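Local atomic coordinates of beta-galactosidase (PDB entry 4MAD), a protein that probably hydrolyses terminal non-reducing beta-D-galactose residues in beta-D-galactosides, as a family 35 glycoside hydrolase with a (beta/alpha)8 barrel. Residues L166-E171 / E196-S201. Residues are numbered along the deposited sequence; the frame is centred on the assembly and turned at random.
Sequences LQIENE and ELLFTS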
ATOM      1  N   LEU A 166     -21.601   2.568   1.071  1.00 17.77           N
ATOM      2  CA  LEU A 166     -20.412   2.363   1.834  1.00 18.62           C
ATOM      3  C   LEU A 166     -20.272   0.946   2.385  1.00 18.70           C
ATOM      4  O   LEU A 166     -21.235   0.356   2.763  1.00 20.22           O
ATOM      5  CB  LEU A 166     -20.395   3.344   2.970  1.00 16.60           C
ATOM      6  CG  LEU A 166     -20.451   4.814   2.649  1.00 19.14           C
ATOM      7  CD1 LEU A 166     -21.840   5.289   2.831  1.00 23.43           C
ATOM      8  CD2 LEU A 166     -19.544   5.572   3.534  1.00 21.39           C
ATOM      9  N   GLN A 167     -19.044   0.458   2.435  1.00 17.01           N
ATOM     10  CA  GLN A 167     -18.775  -0.867   2.966  1.00 15.68           C
ATOM     11  C   GLN A 167     -18.461  -0.811   4.442  1.00 16.27           C
ATOM     12  O   GLN A 167     -17.808   0.060   4.847  1.00 16.41           O
ATOM     13  CB  GLN A 167     -17.600  -1.509   2.275  1.00 15.71           C
ATOM     14  CG  GLN A 167     -17.496  -2.974   2.508  1.00 17.34           C
ATOM     15  CD  GLN A 167     -16.323  -3.607   1.839  1.00 17.26           C
ATOM     16  OE1 GLN A 167     -15.225  -3.572   2.361  1.00 22.92           O
ATOM     17  NE2 GLN A 167     -16.533  -4.174   0.694  1.00 13.40           N
ATOM     18  N   ILE A 168     -18.932  -1.785   5.188  1.00 17.89           N
ATOM     19  CA  ILE A 168     -18.709  -1.825   6.588  1.00 18.95           C
ATOM     20  C   ILE A 168     -17.412  -2.455   6.960  1.00 24.18           C
ATOM     21  O   ILE A 168     -16.595  -1.780   7.434  1.00 31.27           O
ATOM     22  CB  ILE A 168     -19.895  -2.352   7.376  1.00 19.25           C
ATOM     23  CG1 ILE A 168     -21.031  -1.332   7.278  1.00 15.95           C
ATOM     24  CG2 ILE A 168     -19.489  -2.563   8.787  1.00 19.63           C
ATOM     25  CD1 ILE A 168     -22.306  -1.827   7.588  1.00 16.17           C
ATOM     26  N   GLU A 169     -17.126  -3.691   6.754  1.00 26.95           N
ATOM     27  CA  GLU A 169     -15.706  -3.848   7.202  1.00 23.84           C
ATOM     28  C   GLU A 169     -15.084  -4.146   5.847  1.00 19.81           C
ATOM     29  O   GLU A 169     -15.505  -3.725   4.858  1.00 17.26           O
ATOM     30  CB  GLU A 169     -15.570  -4.956   8.233  1.00 22.42           C
ATOM     31  CG  GLU A 169     -14.770  -4.663   9.460  1.00 22.23           C
ATOM     32  CD  GLU A 169     -13.431  -5.338   9.421  1.00 22.02           C
ATOM     33  OE1 GLU A 169     -13.120  -6.034   8.478  1.00 20.14           O
ATOM     34  OE2 GLU A 169     -12.681  -5.136  10.344  1.00 19.50           O
ATOM     35  N   ASN A 170     -14.007  -4.851   5.902  1.00 18.04           N
ATOM     36  CA  ASN A 170     -13.605  -5.636   4.762  1.00 18.26           C
ATOM     37  C   ASN A 170     -13.269  -7.093   4.814  1.00 18.26           C
ATOM     38  O   ASN A 170     -12.402  -7.483   5.519  1.00 16.60           O
ATOM     39  CB  ASN A 170     -12.405  -4.828   4.319  1.00 19.13           C
ATOM     40  CG  ASN A 170     -11.908  -5.230   2.953  1.00 21.39           C
ATOM     41  OD1 ASN A 170     -12.450  -4.832   1.990  1.00 22.86           O
ATOM     42  ND2 ASN A 170     -10.902  -6.048   2.897  1.00 22.48           N
ATOM     43  N   GLU A 171     -14.031  -7.894   4.093  1.00 15.58           N
ATOM     44  CA  GLU A 171     -13.777  -9.307   4.076  1.00 17.21           C
ATOM     45  C   GLU A 171     -13.581  -9.831   5.519  1.00 18.44           C
ATOM     46  O   GLU A 171     -12.663 -10.539   5.796  1.00 17.11           O
ATOM     47  CB  GLU A 171     -12.577  -9.620   3.182  1.00 20.38           C
ATOM     48  CG  GLU A 171     -12.839  -9.543   1.721  1.00 21.59           C
ATOM     49  CD  GLU A 171     -11.778 -10.211   0.818  1.00 29.44           C
ATOM     50  OE1 GLU A 171     -10.616 -10.230   1.218  1.00 29.63           O
ATOM     51  OE2 GLU A 171     -12.146 -10.676  -0.266  1.00 24.51           O
ATOM     52  N   GLU A 196     -27.679   6.095   2.971  1.00 23.80           N
ATOM     53  CA  GLU A 196     -26.907   5.433   1.955  1.00 23.06           C
ATOM     54  C   GLU A 196     -26.890   3.936   2.203  1.00 24.70           C
ATOM     55  O   GLU A 196     -27.057   3.519   3.287  1.00 22.51           O
ATOM     56  CB  GLU A 196     -25.486   5.976   1.926  1.00 24.51           C
ATOM     57  CG  GLU A 196     -25.337   7.358   1.385  1.00 26.42           C
ATOM     58  CD  GLU A 196     -25.831   8.444   2.296  1.00 28.93           C
ATOM     59  OE1 GLU A 196     -25.730   8.336   3.488  1.00 25.80           O
ATOM     60  OE2 GLU A 196     -26.351   9.399   1.785  1.00 29.83           O
ATOM     61  N   LEU A 197     -26.750   3.160   1.151  1.00 21.09           N
ATOM     62  CA  LEU A 197     -26.727   1.732   1.291  1.00 22.54           C
ATOM     63  C   LEU A 197     -25.417   1.273   1.960  1.00 21.80           C
ATOM     64  O   LEU A 197     -24.378   1.632   1.538  1.00 23.06           O
ATOM     65  CB  LEU A 197     -26.898   1.055  -0.066  1.00 19.93           C
ATOM     66  CG  LEU A 197     -26.793  -0.447  -0.019  1.00 22.31           C
ATOM     67  CD1 LEU A 197     -27.758  -1.099   0.854  1.00 29.52           C
ATOM     68  CD2 LEU A 197     -26.840  -1.036  -1.316  1.00 29.33           C
ATOM     69  N   LEU A 198     -25.532   0.474   3.004  1.00 20.24           N
ATOM     70  CA  LEU A 198     -24.400  -0.110   3.699  1.00 19.00           C
ATOM     71  C   LEU A 198     -24.252  -1.566   3.336  1.00 17.36           C
ATOM     72  O   LEU A 198     -25.200  -2.229   3.194  1.00 20.85           O
ATOM     73  CB  LEU A 198     -24.598  -0.028   5.210  1.00 21.55           C
ATOM     74  CG  LEU A 198     -24.676   1.341   5.849  1.00 20.29           C
ATOM     75  CD1 LEU A 198     -24.571   1.286   7.358  1.00 22.23           C
ATOM     76  CD2 LEU A 198     -23.702   2.253   5.299  1.00 18.12           C
ATOM     77  N   PHE A 199     -23.058  -2.049   3.164  1.00 15.97           N
ATOM     78  CA  PHE A 199     -22.924  -3.403   2.709  1.00 14.16           C
ATOM     79  C   PHE A 199     -21.614  -3.961   3.197  1.00 14.21           C
ATOM     80  O   PHE A 199     -20.805  -3.232   3.554  1.00 18.17           O
ATOM     81  CB  PHE A 199     -23.000  -3.457   1.186  1.00 15.63           C
ATOM     82  CG  PHE A 199     -21.870  -2.787   0.516  1.00 21.21           C
ATOM     83  CD1 PHE A 199     -20.722  -3.445   0.263  1.00 20.65           C
ATOM     84  CD2 PHE A 199     -21.942  -1.464   0.151  1.00 21.73           C
ATOM     85  CE1 PHE A 199     -19.682  -2.804  -0.337  1.00 17.76           C
ATOM     86  CE2 PHE A 199     -20.894  -0.846  -0.473  1.00 21.00           C
ATOM     87  CZ  PHE A 199     -19.788  -1.494  -0.695  1.00 16.32           C
ATOM     88  N   THR A 200     -21.445  -5.262   3.092  1.00 16.00           N
ATOM     89  CA  THR A 200     -20.221  -5.970   3.393  1.00 15.97           C
ATOM     90  C   THR A 200     -19.749  -6.736   2.159  1.00 18.35           C
ATOM     91  O   THR A 200     -20.456  -6.882   1.223  1.00 17.56           O
ATOM     92  CB  THR A 200     -20.392  -6.996   4.534  1.00 18.47           C
ATOM     93  OG1 THR A 200     -21.468  -7.862   4.265  1.00 18.98           O
ATOM     94  CG2 THR A 200     -20.629  -6.252   5.864  1.00 19.59           C
ATOM     95  N   SER A 201     -18.512  -7.188   2.208  1.00 16.99           N
ATOM     96  CA  SER A 201     -18.017  -8.088   1.197  1.00 15.61           C
ATOM     97  C   SER A 201     -17.239  -9.204   1.844  1.00 15.85           C
ATOM     98  O   SER A 201     -16.653  -9.020   2.835  1.00 18.86           O
ATOM     99  CB  SER A 201     -17.185  -7.358   0.135  1.00 16.80           C
ATOM    100  OG  SER A 201     -15.953  -6.879   0.601  1.00 21.96           O
TER
HETATM  101  O   HOH W   1     -16.957  -6.200   4.599  1.00 17.82           O
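Leu166 and Gln167 pair in parallel with Leu198 and Phe199, joining the fourth and fifth strands of the (beta/alpha)8 barrel. Helix 179-192 makes the beta-alpha-beta crossover between them. Three backbone bonds hold the pair: Leu166 N donates to Leu197 O, Phe199 N to Leu166 O, and Ile168 N to Phe199 O at 2.9 Å. Leu166 has the largest buried area. Its CD1 lies 3.8 Å from Glu196 CB, the side chains running alongside. Leu198 shares the sheet face of Leu166, and Ile168 CD1, past the strand end, packs on Leu198 CB at 3.8 Å. Gln167 and Phe199 share the other face. Phe199 CG sits between its backbone N and carbonyl carbon (chi1 66°), bringing the ring back over the neighbouring strand. Gln167 CA lies over the ring centre, 3.8 Å above its plane, and Gln167 CB is 3.6 Å from Phe199 CE1. The Gln167 amide plane stands at 84° to the ring. An alanine at Phe199 would probably leave a gap against Gln167 CA and CB and remove one side of the packing round that side chain. The following loop carries Asn170, beside the predicted nucleophile Glu247, and Glu171, the predicted proton donor, whose OE2 is hydrogen-bonded to Asn222. Ser201 O meets Glu171 CA in a CA-H...O contact of 3.1 Å. Between the two chains, one water accepts a hydrogen bond from Ser201 N at 3.0 Å and a weak one from Glu169 N.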